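Local coordinates for protein Asp/Glu-specific dipeptidyl-peptidase (Flavobacterium psychrophilum, PDB 5JXF) that removes dipeptides from the N-terminus of oligopeptides as a serine protease, with strict specificity for aspartate or glutamate at the P1 position, at residues Phe206-Val212 against Met240-Ala245; Leu97-Cys102 against Asn661-Pro665; Glu291-Ser295 against Lys364-Glu368. All blocks are in the same frame, centred on the assembly; numbering follows the deposited sequence.

Contact 1: residues Phe206-Val212 against Met240-Ala245; sequences FKDVRLV and MFRVYA
Residues Asp208-Val212 and Met240-Ala245 run antiparallel at 147°, with Arg210 and Arg242 as a hydrogen-bonded pair (Arg242 N to Arg210 O 2.9 Å) and Val209-Val243 and Leu211-Phe241 as the non-hydrogen-bonded pairs on either side of it. These neighbouring strands belong to the N-terminal beta-barrel of the chymotrypsin-like fold. On one face of the sheet the guanidinium of Arg210 lies flat over the ring of Tyr244, centres 3.7 Å apart and planes within 12° of each other, a cation-pi stack in which CD adds a CH-pi contact. CG of Arg210 sits beside the backbone N (chi1 -52°), and the extended chain beyond it carries the planar end across the ring. Asp208 holds that end in place side-on: NE meets OD1 at 3.0 Å and NH2 forms a salt bridge to OD2 at 2.9 Å. Asn258 also bonds Asp208, and Glu130 takes the hydroxyl of Tyr244. With an alanine in place of Arg210, the carboxylate of Asp208 would probably lose its countercharge, keeping the Asn258 amide, and one face of Tyr244 its stacked cover. Further along, CG2 of Val212 rests on CB of Arg242 (3.5 Å), whose guanidinium reaches Glu130 and Glu722.

The opposite face is apolar. CD1 of Leu211 sits over the Phe241 ring, 4.1 Å from its centroid and offset toward the rim, while CG1 of Val209 packs on CB of Phe241. CG1 of Val243 meets CG of Phe206 at 3.6 Å, and CB of Ala245 comes to the edge of the Phe206 ring. The two faces thus differ in chemistry: one buries charges that are paired and layered on an aromatic ring, the other packs hydrocarbon against Ile96 and Val138 of neighbouring strands.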
ATOM      1  N   PHE A 206      43.024  -1.758   5.486  1.00 35.37           N
ATOM      2  CA  PHE A 206      43.353  -2.964   4.738  1.00 37.88           C
ATOM      3  C   PHE A 206      42.918  -2.797   3.272  1.00 44.02           C
ATOM      4  O   PHE A 206      41.911  -2.148   2.992  1.00 46.05           O
ATOM      5  CB  PHE A 206      42.711  -4.194   5.405  1.00 34.32           C
ATOM      6  CG  PHE A 206      43.320  -4.519   6.753  1.00 37.53           C
ATOM      7  CD1 PHE A 206      42.973  -3.773   7.879  1.00 32.87           C
ATOM      8  CD2 PHE A 206      44.278  -5.528   6.882  1.00 36.17           C
ATOM      9  CE1 PHE A 206      43.535  -4.048   9.098  1.00 36.80           C
ATOM     10  CE2 PHE A 206      44.861  -5.793   8.105  1.00 39.33           C
ATOM     11  CZ  PHE A 206      44.496  -5.048   9.220  1.00 43.47           C
ATOM     12  N   LYS A 207      43.689  -3.360   2.344  1.00 46.91           N
ATOM     13  CA  LYS A 207      43.518  -3.055   0.926  1.00 44.55           C
ATOM     14  C   LYS A 207      43.374  -4.306   0.075  1.00 48.07           C
ATOM     15  O   LYS A 207      43.297  -4.236  -1.153  1.00 52.46           O
ATOM     16  CB  LYS A 207      44.697  -2.197   0.427  1.00 47.27           C
ATOM     17  CG  LYS A 207      44.672  -0.765   0.979  1.00 49.04           C
ATOM     18  CD  LYS A 207      45.944   0.030   0.625  1.00 63.14           C
ATOM     19  CE  LYS A 207      46.390   0.964   1.768  1.00 64.38           C
ATOM     20  NZ  LYS A 207      47.054   0.250   2.922  1.00 62.60           N
ATOM     21  N   ASP A 208      43.343  -5.454   0.735  1.00 46.31           N
ATOM     22  CA  ASP A 208      43.134  -6.717   0.050  1.00 48.91           C
ATOM     23  C   ASP A 208      41.903  -7.396   0.657  1.00 45.74           C
ATOM     24  O   ASP A 208      42.034  -8.267   1.518  1.00 46.29           O
ATOM     25  CB  ASP A 208      44.388  -7.609   0.157  1.00 52.21           C
ATOM     26  CG  ASP A 208      44.223  -8.948  -0.546  1.00 56.70           C
ATOM     27  OD1 ASP A 208      43.171  -9.181  -1.186  1.00 50.49           O
ATOM     28  OD2 ASP A 208      45.161  -9.768  -0.473  1.00 57.20           O
ATOM     29  N   VAL A 209      40.722  -6.975   0.195  1.00 51.06           N
ATOM     30  CA  VAL A 209      39.428  -7.496   0.658  1.00 47.03           C
ATOM     31  C   VAL A 209      38.704  -8.250  -0.464  1.00 50.17           C
ATOM     32  O   VAL A 209      38.333  -7.670  -1.484  1.00 52.07           O
ATOM     33  CB  VAL A 209      38.547  -6.354   1.186  1.00 49.74           C
ATOM     34  CG1 VAL A 209      37.150  -6.860   1.607  1.00 40.47           C
ATOM     35  CG2 VAL A 209      39.267  -5.636   2.339  1.00 50.39           C
ATOM     36  N   ARG A 210      38.517  -9.551  -0.271  1.00 47.59           N
ATOM     37  CA  ARG A 210      38.005 -10.428  -1.329  1.00 45.52           C
ATOM     38  C   ARG A 210      36.554 -10.852  -1.074  1.00 40.24           C
ATOM     39  O   ARG A 210      36.151 -11.001   0.070  1.00 42.48           O
ATOM     40  CB  ARG A 210      38.886 -11.667  -1.460  1.00 47.48           C
ATOM     41  CG  ARG A 210      40.361 -11.328  -1.612  1.00 48.13           C
ATOM     42  CD  ARG A 210      41.237 -12.557  -1.659  1.00 49.33           C
ATOM     43  NE  ARG A 210      42.636 -12.142  -1.572  1.00 62.68           N
ATOM     44  CZ  ARG A 210      43.669 -12.967  -1.480  1.00 57.01           C
ATOM     45  NH1 ARG A 210      43.477 -14.272  -1.469  1.00 51.86           N
ATOM     46  NH2 ARG A 210      44.900 -12.480  -1.395  1.00 69.07           N
ATOM     47  N   LEU A 211      35.794 -11.022  -2.155  1.00 43.50           N
ATOM     48  CA  LEU A 211      34.390 -11.450  -2.083  1.00 48.63           C
ATOM     49  C   LEU A 211      34.269 -12.914  -1.699  1.00 50.12           C
ATOM     50  O   LEU A 211      34.876 -13.785  -2.336  1.00 52.88           O
ATOM     51  CB  LEU A 211      33.683 -11.219  -3.421  1.00 47.09           C
ATOM     52  CG  LEU A 211      32.223 -11.705  -3.533  1.00 48.44           C
ATOM     53  CD1 LEU A 211      31.320 -11.084  -2.462  1.00 40.39           C
ATOM     54  CD2 LEU A 211      31.667 -11.431  -4.924  1.00 44.10           C
ATOM     55  N   VAL A 212      33.472 -13.185  -0.669  1.00 45.60           N
ATOM     56  CA  VAL A 212      33.317 -14.548  -0.147  1.00 43.75           C
ATOM     57  C   VAL A 212      31.940 -15.145  -0.455  1.00 49.06           C
ATOM     58  O   VAL A 212      31.839 -16.305  -0.851  1.00 47.28           O
ATOM     59  CB  VAL A 212      33.550 -14.583   1.381  1.00 44.85           C
ATOM     60  CG1 VAL A 212      33.121 -15.919   1.987  1.00 40.05           C
ATOM     61  CG2 VAL A 212      35.028 -14.263   1.703  1.00 38.91           C
ATOM     62  N   MET A 240      29.171 -11.231   1.963  1.00 45.54           N
ATOM     63  CA  MET A 240      30.295 -11.566   2.826  1.00 42.72           C
ATOM     64  C   MET A 240      31.617 -11.370   2.122  1.00 45.96           C
ATOM     65  O   MET A 240      31.780 -11.716   0.956  1.00 45.70           O
ATOM     66  CB  MET A 240      30.188 -12.999   3.330  1.00 47.51           C
ATOM     67  CG  MET A 240      29.023 -13.206   4.290  1.00 59.98           C
ATOM     68  SD  MET A 240      28.982 -14.840   5.035  1.00 76.89           S
ATOM     69  CE  MET A 240      27.678 -14.642   6.255  1.00 68.20           C
ATOM     70  N   PHE A 241      32.556 -10.795   2.857  1.00 42.05           N
ATOM     71  CA  PHE A 241      33.891 -10.539   2.338  1.00 45.28           C
ATOM     72  C   PHE A 241      34.896 -11.096   3.329  1.00 45.26           C
ATOM     73  O   PHE A 241      34.507 -11.476   4.438  1.00 38.99           O
ATOM     74  CB  PHE A 241      34.092  -9.040   2.124  1.00 43.44           C
ATOM     75  CG  PHE A 241      33.326  -8.486   0.949  1.00 44.19           C
ATOM     76  CD1 PHE A 241      31.969  -8.200   1.053  1.00 41.13           C
ATOM     77  CD2 PHE A 241      33.960  -8.266  -0.269  1.00 40.80           C
ATOM     78  CE1 PHE A 241      31.278  -7.694  -0.025  1.00 40.51           C
ATOM     79  CE2 PHE A 241      33.273  -7.754  -1.350  1.00 39.03           C
ATOM     80  CZ  PHE A 241      31.932  -7.468  -1.227  1.00 41.95           C
ATOM     81  N   ARG A 242      36.175 -11.169   2.949  1.00 41.38           N
ATOM     82  CA  ARG A 242      37.196 -11.593   3.906  1.00 39.71           C
ATOM     83  C   ARG A 242      38.399 -10.653   3.845  1.00 42.63           C
ATOM     84  O   ARG A 242      38.914 -10.383   2.769  1.00 39.24           O
ATOM     85  CB  ARG A 242      37.654 -13.031   3.663  1.00 42.11           C
ATOM     86  CG  ARG A 242      38.651 -13.506   4.731  1.00 43.73           C
ATOM     87  CD  ARG A 242      39.280 -14.833   4.404  1.00 48.64           C
ATOM     88  NE  ARG A 242      38.274 -15.821   4.031  1.00 51.79           N
ATOM     89  CZ  ARG A 242      37.525 -16.481   4.908  1.00 51.75           C
ATOM     90  NH1 ARG A 242      37.668 -16.245   6.209  1.00 40.32           N
ATOM     91  NH2 ARG A 242      36.626 -17.362   4.481  1.00 60.59           N
ATOM     92  N   VAL A 243      38.812 -10.137   4.994  1.00 41.77           N
ATOM     93  CA  VAL A 243      39.915  -9.190   5.038  1.00 38.46           C
ATOM     94  C   VAL A 243      41.223 -10.000   5.018  1.00 41.22           C
ATOM     95  O   VAL A 243      41.354 -10.994   5.719  1.00 40.45           O
ATOM     96  CB  VAL A 243      39.855  -8.293   6.288  1.00 42.06           C
ATOM     97  CG1 VAL A 243      41.041  -7.288   6.307  1.00 43.49           C
ATOM     98  CG2 VAL A 243      38.531  -7.563   6.370  1.00 35.68           C
ATOM     99  N   TYR A 244      42.169  -9.595   4.186  1.00 43.07           N
ATOM    100  CA  TYR A 244      43.456 -10.292   4.098  1.00 47.85           C
ATOM    101  C   TYR A 244      44.577  -9.373   4.556  1.00 47.09           C
ATOM    102  O   TYR A 244      44.470  -8.146   4.417  1.00 47.08           O
ATOM    103  CB  TYR A 244      43.714 -10.769   2.671  1.00 53.66           C
ATOM    104  CG  TYR A 244      43.028 -12.070   2.336  1.00 53.37           C
ATOM    105  CD1 TYR A 244      41.654 -12.118   2.069  1.00 46.91           C
ATOM    106  CD2 TYR A 244      43.754 -13.250   2.280  1.00 53.86           C
ATOM    107  CE1 TYR A 244      41.040 -13.316   1.764  1.00 52.00           C
ATOM    108  CE2 TYR A 244      43.152 -14.445   1.986  1.00 55.85           C
ATOM    109  CZ  TYR A 244      41.798 -14.479   1.726  1.00 57.06           C
ATOM    110  OH  TYR A 244      41.226 -15.688   1.436  1.00 55.77           O
ATOM    111  N   ALA A 245      45.652  -9.957   5.087  1.00 48.89           N
ATOM    112  CA  ALA A 245      46.773  -9.170   5.612  1.00 42.84           C
ATOM    113  C   ALA A 245      48.116  -9.827   5.283  1.00 47.68           C
ATOM    114  O   ALA A 245      48.132 -10.977   4.862  1.00 41.42           O
ATOM    115  CB  ALA A 245      46.620  -8.992   7.109  1.00 46.28           C
TER
HETATM  116  O   HOH W   1      45.189  -5.825   3.276  1.00 44.52           O

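Contact 2: residues Leu97-Cys102 against Asn661-Pro665; sequences LTNHHC and NSGSP. With ASP (aspartic acid), chain F; ARG (arginine), chain E.
Gly663 presses its CA against the side chain of Thr98, 3.7 Å from OG1, at a place where any CB would collide with that hydroxyl, itself hydrogen-bonded to the carbonyl O of Thr86. Its positive phi (86°), as third residue of a type II turn from Asn661 to Ser664, would also jam a side chain against the preceding carbonyl. The turn carries the nucleophile loop of a chymotrypsin-like fold onto the 97-102 segment of the other barrel, bringing together the serine and histidine assigned by similarity to the charge relay system.

OG of Ser662 lies near the plane of the His101 ring, at its edge, 2.6 Å from NE2; either atom could be the donor, and the position of OG is less sure because it crowds the bound aspartic acid. His101 takes the sterically tight chi1 of 74°, with CG between the backbone N and the carbonyl carbon. This sets its ring between CB of Asn99 on one face and CB of the bound arginine on the other, while ND1 bonds Asp237. Asn99 directs OD1 at the turn, 2.9 Å from N of Gly663, and its ND2 is taken by the carbonyl of Asn677. SG of Cys102 packs against CB of Ser662 at 3.5 Å. Gly660 N is a further donor to the bound aspartic acid; consistent with an oxyanion hole, N of Ser662 donates to the ligand O at 3.0 Å.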
ATOM      1  N   LEU A  97      30.887  -9.261   7.457  1.00 43.44           N
ATOM      2  CA  LEU A  97      29.515  -9.283   6.986  1.00 46.83           C
ATOM      3  C   LEU A  97      29.091  -7.852   6.680  1.00 45.03           C
ATOM      4  O   LEU A  97      29.410  -6.939   7.434  1.00 35.59           O
ATOM      5  CB  LEU A  97      28.606  -9.932   8.040  1.00 46.55           C
ATOM      6  CG  LEU A  97      27.103  -9.918   7.729  1.00 43.88           C
ATOM      7  CD1 LEU A  97      26.826 -10.893   6.587  1.00 43.63           C
ATOM      8  CD2 LEU A  97      26.305 -10.293   8.984  1.00 39.51           C
ATOM      9  N   THR A  98      28.421  -7.652   5.553  1.00 38.69           N
ATOM     10  CA  THR A  98      27.860  -6.344   5.238  1.00 36.89           C
ATOM     11  C   THR A  98      26.544  -6.526   4.426  1.00 30.98           C
ATOM     12  O   THR A  98      26.008  -7.634   4.361  1.00 35.92           O
ATOM     13  CB  THR A  98      28.888  -5.449   4.473  1.00 40.63           C
ATOM     14  OG1 THR A  98      28.410  -4.100   4.425  1.00 42.18           O
ATOM     15  CG2 THR A  98      29.136  -5.946   3.046  1.00 37.69           C
ATOM     16  N   ASN A  99      26.012  -5.453   3.853  1.00 33.78           N
ATOM     17  CA  ASN A  99      24.776  -5.546   3.020  1.00 43.47           C
ATOM     18  C   ASN A  99      25.052  -6.047   1.621  1.00 41.15           C
ATOM     19  O   ASN A  99      26.159  -5.890   1.105  1.00 39.88           O
ATOM     20  CB  ASN A  99      24.074  -4.185   2.865  1.00 42.57           C
ATOM     21  CG  ASN A  99      23.404  -3.720   4.124  1.00 41.38           C
ATOM     22  OD1 ASN A  99      23.093  -2.537   4.275  1.00 42.00           O
ATOM     23  ND2 ASN A  99      23.165  -4.647   5.035  1.00 35.19           N
ATOM     24  N   HIS A 100      24.029  -6.586   0.976  1.00 39.31           N
ATOM     25  CA  HIS A 100      24.132  -6.916  -0.436  1.00 44.49           C
ATOM     26  C   HIS A 100      24.335  -5.665  -1.302  1.00 43.58           C
ATOM     27  O   HIS A 100      25.102  -5.685  -2.268  1.00 47.83           O
ATOM     28  CB  HIS A 100      22.889  -7.698  -0.894  1.00 43.95           C
ATOM     29  CG  HIS A 100      22.950  -8.143  -2.322  1.00 41.68           C
ATOM     30  ND1 HIS A 100      22.282  -7.489  -3.335  1.00 46.09           N
ATOM     31  CD2 HIS A 100      23.613  -9.166  -2.909  1.00 43.97           C
ATOM     32  CE1 HIS A 100      22.510  -8.103  -4.480  1.00 47.61           C
ATOM     33  NE2 HIS A 100      23.325  -9.118  -4.250  1.00 50.91           N
ATOM     34  N   HIS A 101      23.682  -4.563  -0.967  1.00 37.23           N
ATOM     35  CA  HIS A 101      23.883  -3.391  -1.807  1.00 42.24           C
ATOM     36  C   HIS A 101      25.232  -2.680  -1.512  1.00 39.31           C
ATOM     37  O   HIS A 101      25.682  -1.889  -2.327  1.00 46.25           O
ATOM     38  CB  HIS A 101      22.702  -2.417  -1.705  1.00 54.34           C
ATOM     39  CG  HIS A 101      22.633  -1.639  -0.426  1.00 59.33           C
ATOM     40  ND1 HIS A 101      21.770  -1.973   0.599  1.00 62.81           N
ATOM     41  CD2 HIS A 101      23.273  -0.515  -0.027  1.00 61.28           C
ATOM     42  CE1 HIS A 101      21.898  -1.101   1.583  1.00 59.95           C
ATOM     43  NE2 HIS A 101      22.809  -0.209   1.231  1.00 64.24           N
ATOM     44  N   CYS A 102      25.888  -3.002  -0.398  1.00 35.60           N
ATOM     45  CA  CYS A 102      27.278  -2.536  -0.171  1.00 44.60           C
ATOM     46  C   CYS A 102      28.268  -3.364  -1.002  1.00 49.19           C
ATOM     47  O   CYS A 102      29.195  -2.830  -1.612  1.00 51.90           O
ATOM     48  CB  CYS A 102      27.666  -2.631   1.300  1.00 43.96           C
ATOM     49  SG  CYS A 102      26.594  -1.776   2.440  1.00 53.94           S
ATOM     50  N   ASN A 661      25.284   3.674   7.478  1.00 40.70           N
ATOM     51  CA  ASN A 661      24.971   2.651   8.457  1.00 46.99           C
ATOM     52  C   ASN A 661      24.593   1.363   7.776  1.00 46.21           C
ATOM     53  O   ASN A 661      24.380   0.353   8.444  1.00 40.75           O
ATOM     54  CB  ASN A 661      23.821   3.068   9.363  1.00 46.86           C
ATOM     55  CG  ASN A 661      24.277   3.732  10.639  1.00 46.48           C
ATOM     56  OD1 ASN A 661      23.755   4.779  11.020  1.00 49.24           O
ATOM     57  ND2 ASN A 661      25.255   3.126  11.318  1.00 37.39           N
ATOM     58  N   SER A 662      24.488   1.401   6.451  1.00 39.82           N
ATOM     59  CA  SER A 662      24.341   0.165   5.691  1.00 41.94           C
ATOM     60  C   SER A 662      25.419  -0.813   6.080  1.00 45.29           C
ATOM     61  O   SER A 662      26.625  -0.489   6.027  1.00 40.30           O
ATOM     62  CB  SER A 662      24.408   0.403   4.189  1.00 46.96           C
ATOM     63  OG  SER A 662      23.113   0.604   3.660  1.00 58.21           O
ATOM     64  N   GLY A 663      24.981  -1.998   6.472  1.00 44.00           N
ATOM     65  CA  GLY A 663      25.877  -3.052   6.867  1.00 39.64           C
ATOM     66  C   GLY A 663      26.310  -3.011   8.326  1.00 42.29           C
ATOM     67  O   GLY A 663      27.102  -3.832   8.728  1.00 38.52           O
ATOM     68  N   SER A 664      25.776  -2.081   9.115  1.00 40.39           N
ATOM     69  CA  SER A 664      26.114  -1.984  10.535  1.00 36.69           C
ATOM     70  C   SER A 664      25.567  -3.159  11.309  1.00 41.79           C
ATOM     71  O   SER A 664      24.473  -3.631  11.027  1.00 39.61           O
ATOM     72  CB  SER A 664      25.568  -0.700  11.160  1.00 30.40           C
ATOM     73  OG  SER A 664      26.219   0.448  10.659  1.00 35.03           O
ATOM     74  N   PRO A 665      26.334  -3.630  12.296  1.00 46.96           N
ATOM     75  CA  PRO A 665      25.866  -4.729  13.133  1.00 41.36           C
ATOM     76  C   PRO A 665      24.830  -4.250  14.123  1.00 37.76           C
ATOM     77  O   PRO A 665      25.000  -3.189  14.696  1.00 36.33           O
ATOM     78  CB  PRO A 665      27.140  -5.186  13.862  1.00 35.54           C
ATOM     79  CG  PRO A 665      27.985  -3.926  13.956  1.00 33.69           C
ATOM     80  CD  PRO A 665      27.702  -3.189  12.661  1.00 39.70           C
TER
HETATM   81  N   ASP F 802      20.395   2.315   2.960  1.00 92.63           N
HETATM   82  CA  ASP F 802      21.221   3.326   3.628  1.00106.35           C
HETATM   83  C   ASP F 802      22.717   3.150   3.435  1.00100.90           C
HETATM   84  O   ASP F 802      23.497   3.286   4.382  1.00102.92           O
HETATM   85  CB  ASP F 802      20.901   3.364   5.133  1.00125.56           C
HETATM   86  CG  ASP F 802      19.712   4.257   5.466  1.00138.94           C
HETATM   87  OD1 ASP F 802      19.395   5.149   4.661  1.00134.15           O
HETATM   88  OD2 ASP F 802      19.101   4.081   6.544  1.00159.74           O
HETATM   89  N   ARG E 801      17.638   2.039   0.928  1.00 73.38           N
HETATM   90  CA  ARG E 801      18.935   1.439   1.204  1.00 76.34           C
HETATM   91  C   ARG E 801      19.865   2.525   1.758  1.00 82.31           C
HETATM   92  O   ARG E 801      20.070   3.549   1.114  1.00 78.78           O
HETATM   93  CB  ARG E 801      19.519   0.796  -0.061  1.00 69.79           C
HETATM   94  CG  ARG E 801      18.712  -0.396  -0.598  1.00 73.87           C
HETATM   95  CD  ARG E 801      19.293  -0.929  -1.910  1.00 69.92           C
HETATM   96  NE  ARG E 801      19.325   0.101  -2.944  1.00 62.69           N
HETATM   97  CZ  ARG E 801      18.345   0.313  -3.828  1.00 68.93           C
HETATM   98  NH1 ARG E 801      17.250  -0.447  -3.813  1.00 82.54           N
HETATM   99  NH2 ARG E 801      18.461   1.281  -4.736  1.00 60.08           N

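Contact 3: residues Glu291-Ser295 against Lys364-Glu368; sequences EYLPS and KQNFE
The carboxylate of Glu368 turns both oxygens to Ser295, OE1 to its OG and OE2 to its backbone N, while at the other end of 291-295 the ring of Tyr292 carries CB of Glu291 over the centre of one face. The motif is a helix start: Pro294 is the N-cap of helix 295-325, which opens the helical domain inserted between strands 279-284 and 586-591 of the second beta-barrel, and Glu368, from helix 360-375, binds its first turn. OE1 to OG of Ser295 and OE2 to N of Ser295 are both modelled at 2.5 Å, too short to be taken literally, but the two-point grip fixes the rotation of the carboxylate, and its negative charge would probably suit the positive end of the helix dipole. Pro294 also packs on Phe391 and Tyr395 of another helix, and the hydroxyl of Tyr292 bonds the carbonyl of Phe578.

Lys364 lies alongside, its CD and CE passing the carbonyl of Leu293. A bend at the last torsion (chi4 -64°) turns the ammonium into the loop, where it ties two backbone carbonyls together. NZ stands above the carbonyl plane of Glu291, 3.1 Å from its O, yet meets O of Leu293 at 3.0 Å in plane, on a lone pair.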
ATOM      1  N   GLU A 291      20.665  17.836  11.952  1.00 57.16           N
ATOM      2  CA  GLU A 291      19.531  17.947  12.864  1.00 58.51           C
ATOM      3  C   GLU A 291      19.304  19.371  13.342  1.00 63.85           C
ATOM      4  O   GLU A 291      18.265  19.677  13.933  1.00 64.45           O
ATOM      5  CB  GLU A 291      19.717  17.041  14.086  1.00 61.09           C
ATOM      6  CG  GLU A 291      19.896  15.552  13.785  1.00 64.61           C
ATOM      7  CD  GLU A 291      18.730  14.941  13.029  1.00 64.91           C
ATOM      8  OE1 GLU A 291      17.608  15.491  13.075  1.00 67.18           O
ATOM      9  OE2 GLU A 291      18.950  13.904  12.378  1.00 62.58           O
ATOM     10  N   TYR A 292      20.275  20.243  13.093  1.00 63.37           N
ATOM     11  CA  TYR A 292      20.260  21.548  13.731  1.00 68.91           C
ATOM     12  C   TYR A 292      20.106  22.710  12.755  1.00 71.58           C
ATOM     13  O   TYR A 292      20.570  23.819  13.020  1.00 71.65           O
ATOM     14  CB  TYR A 292      21.530  21.699  14.551  1.00 64.18           C
ATOM     15  CG  TYR A 292      21.741  20.512  15.453  1.00 69.60           C
ATOM     16  CD1 TYR A 292      20.948  20.329  16.576  1.00 70.27           C
ATOM     17  CD2 TYR A 292      22.712  19.551  15.166  1.00 67.05           C
ATOM     18  CE1 TYR A 292      21.128  19.240  17.402  1.00 69.90           C
ATOM     19  CE2 TYR A 292      22.893  18.455  15.985  1.00 64.72           C
ATOM     20  CZ  TYR A 292      22.095  18.305  17.099  1.00 66.78           C
ATOM     21  OH  TYR A 292      22.262  17.222  17.926  1.00 60.01           O
ATOM     22  N   LEU A 293      19.448  22.451  11.632  1.00 72.35           N
ATOM     23  CA  LEU A 293      19.265  23.467  10.610  1.00 66.15           C
ATOM     24  C   LEU A 293      18.262  24.519  11.056  1.00 71.68           C
ATOM     25  O   LEU A 293      17.444  24.275  11.938  1.00 72.90           O
ATOM     26  CB  LEU A 293      18.810  22.826   9.299  1.00 60.27           C
ATOM     27  CG  LEU A 293      19.888  22.086   8.510  1.00 58.84           C
ATOM     28  CD1 LEU A 293      19.308  21.464   7.253  1.00 60.71           C
ATOM     29  CD2 LEU A 293      21.043  23.013   8.178  1.00 55.09           C
ATOM     30  N   PRO A 294      18.348  25.714  10.462  1.00 74.86           N
ATOM     31  CA  PRO A 294      17.343  26.766  10.614  1.00 75.52           C
ATOM     32  C   PRO A 294      16.091  26.432   9.823  1.00 73.46           C
ATOM     33  O   PRO A 294      16.157  25.561   8.961  1.00 74.09           O
ATOM     34  CB  PRO A 294      18.034  27.973  10.008  1.00 75.82           C
ATOM     35  CG  PRO A 294      18.849  27.345   8.911  1.00 75.46           C
ATOM     36  CD  PRO A 294      19.438  26.149   9.574  1.00 71.13           C
ATOM     37  N   SER A 295      14.993  27.133  10.099  1.00 75.00           N
ATOM     38  CA  SER A 295      13.744  26.974   9.362  1.00 77.31           C
ATOM     39  C   SER A 295      13.953  27.085   7.865  1.00 77.43           C
ATOM     40  O   SER A 295      13.368  26.339   7.076  1.00 72.86           O
ATOM     41  CB  SER A 295      12.724  28.035   9.796  1.00 85.91           C
ATOM     42  OG  SER A 295      12.266  27.821  11.118  1.00 91.66           O
ATOM     43  N   LYS A 364      10.450  24.020  13.747  1.00 82.76           N
ATOM     44  CA  LYS A 364      11.707  24.729  13.951  1.00 76.71           C
ATOM     45  C   LYS A 364      11.457  26.214  14.176  1.00 79.85           C
ATOM     46  O   LYS A 364      12.130  26.834  15.002  1.00 82.11           O
ATOM     47  CB  LYS A 364      12.655  24.511  12.770  1.00 73.99           C
ATOM     48  CG  LYS A 364      13.526  23.274  12.934  1.00 71.21           C
ATOM     49  CD  LYS A 364      14.556  23.118  11.835  1.00 69.65           C
ATOM     50  CE  LYS A 364      15.411  21.863  12.072  1.00 66.62           C
ATOM     51  NZ  LYS A 364      16.232  21.937  13.314  1.00 57.73           N
ATOM     52  N   GLN A 365      10.487  26.775  13.450  1.00 79.93           N
ATOM     53  CA  GLN A 365      10.075  28.165  13.661  1.00 80.52           C
ATOM     54  C   GLN A 365       9.724  28.388  15.123  1.00 83.99           C
ATOM     55  O   GLN A 365      10.133  29.376  15.724  1.00 89.44           O
ATOM     56  CB  GLN A 365       8.881  28.535  12.776  1.00 79.52           C
ATOM     57  CG  GLN A 365       9.248  29.054  11.394  1.00 76.66           C
ATOM     58  CD  GLN A 365       8.105  28.892  10.414  1.00 81.88           C
ATOM     59  OE1 GLN A 365       7.026  28.441  10.787  1.00 86.24           O
ATOM     60  NE2 GLN A 365       8.337  29.245   9.157  1.00 81.02           N
ATOM     61  N   ASN A 366       8.973  27.450  15.689  1.00 81.13           N
ATOM     62  CA  ASN A 366       8.620  27.501  17.099  1.00 84.46           C
ATOM     63  C   ASN A 366       9.846  27.387  18.010  1.00 85.41           C
ATOM     64  O   ASN A 366       9.906  28.025  19.060  1.00 89.87           O
ATOM     65  CB  ASN A 366       7.613  26.397  17.426  1.00 85.89           C
ATOM     66  CG  ASN A 366       6.265  26.618  16.755  1.00 92.19           C
ATOM     67  OD1 ASN A 366       5.958  27.719  16.288  1.00 95.45           O
ATOM     68  ND2 ASN A 366       5.452  25.570  16.708  1.00 92.97           N
ATOM     69  N   PHE A 367      10.824  26.578  17.612  1.00 85.65           N
ATOM     70  CA  PHE A 367      12.048  26.462  18.393  1.00 84.55           C
ATOM     71  C   PHE A 367      12.844  27.757  18.309  1.00 90.04           C
ATOM     72  O   PHE A 367      13.391  28.233  19.307  1.00 92.26           O
ATOM     73  CB  PHE A 367      12.916  25.292  17.919  1.00 81.70           C
ATOM     74  CG  PHE A 367      14.344  25.378  18.396  1.00 82.59           C
ATOM     75  CD1 PHE A 367      14.681  25.010  19.691  1.00 83.18           C
ATOM     76  CD2 PHE A 367      15.343  25.856  17.561  1.00 79.96           C
ATOM     77  CE1 PHE A 367      15.992  25.107  20.138  1.00 82.82           C
ATOM     78  CE2 PHE A 367      16.649  25.964  18.005  1.00 77.10           C
ATOM     79  CZ  PHE A 367      16.975  25.585  19.293  1.00 79.43           C
ATOM     80  N   GLU A 368      12.907  28.315  17.104  1.00 91.50           N
ATOM     81  CA  GLU A 368      13.707  29.508  16.843  1.00 92.34           C
ATOM     82  C   GLU A 368      13.165  30.749  17.555  1.00 97.84           C
ATOM     83  O   GLU A 368      13.923  31.664  17.889  1.00 97.27           O
ATOM     84  CB  GLU A 368      13.789  29.756  15.336  1.00 87.92           C
ATOM     85  CG  GLU A 368      14.642  28.738  14.618  1.00 81.90           C
ATOM     86  CD  GLU A 368      14.260  28.570  13.167  1.00 80.83           C
ATOM     87  OE1 GLU A 368      13.431  29.362  12.659  1.00 77.22           O
ATOM     88  OE2 GLU A 368      14.782  27.625  12.537  1.00 78.90           O
TER

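How the contacts relate
From the N terminus, the chain first passes 97-102, whose partner 661-665 comes only after more than 550 further residues, so contact 2 closes a loop around most of the chain. Inside it, contact 1 closes a short loop between strands 197-214 and 239-245, and contact 3 follows in series, closing a mostly helical loop; neither crosses the other. Contacts 1 and 2 touch, through Met240 on Leu97 and Phe241 on Thr98, because strands 239-245 and 95-98 are neighbours in one sheet. Contact 3 lies apart, its nearest atoms about 10 Å from contact 2. Contact 1 pairs two strands of the first barrel, contact 2 joins both barrels at the catalytic centre, and contact 3 fastens the loop leading from the second barrel into the helical domain to helix 360-375.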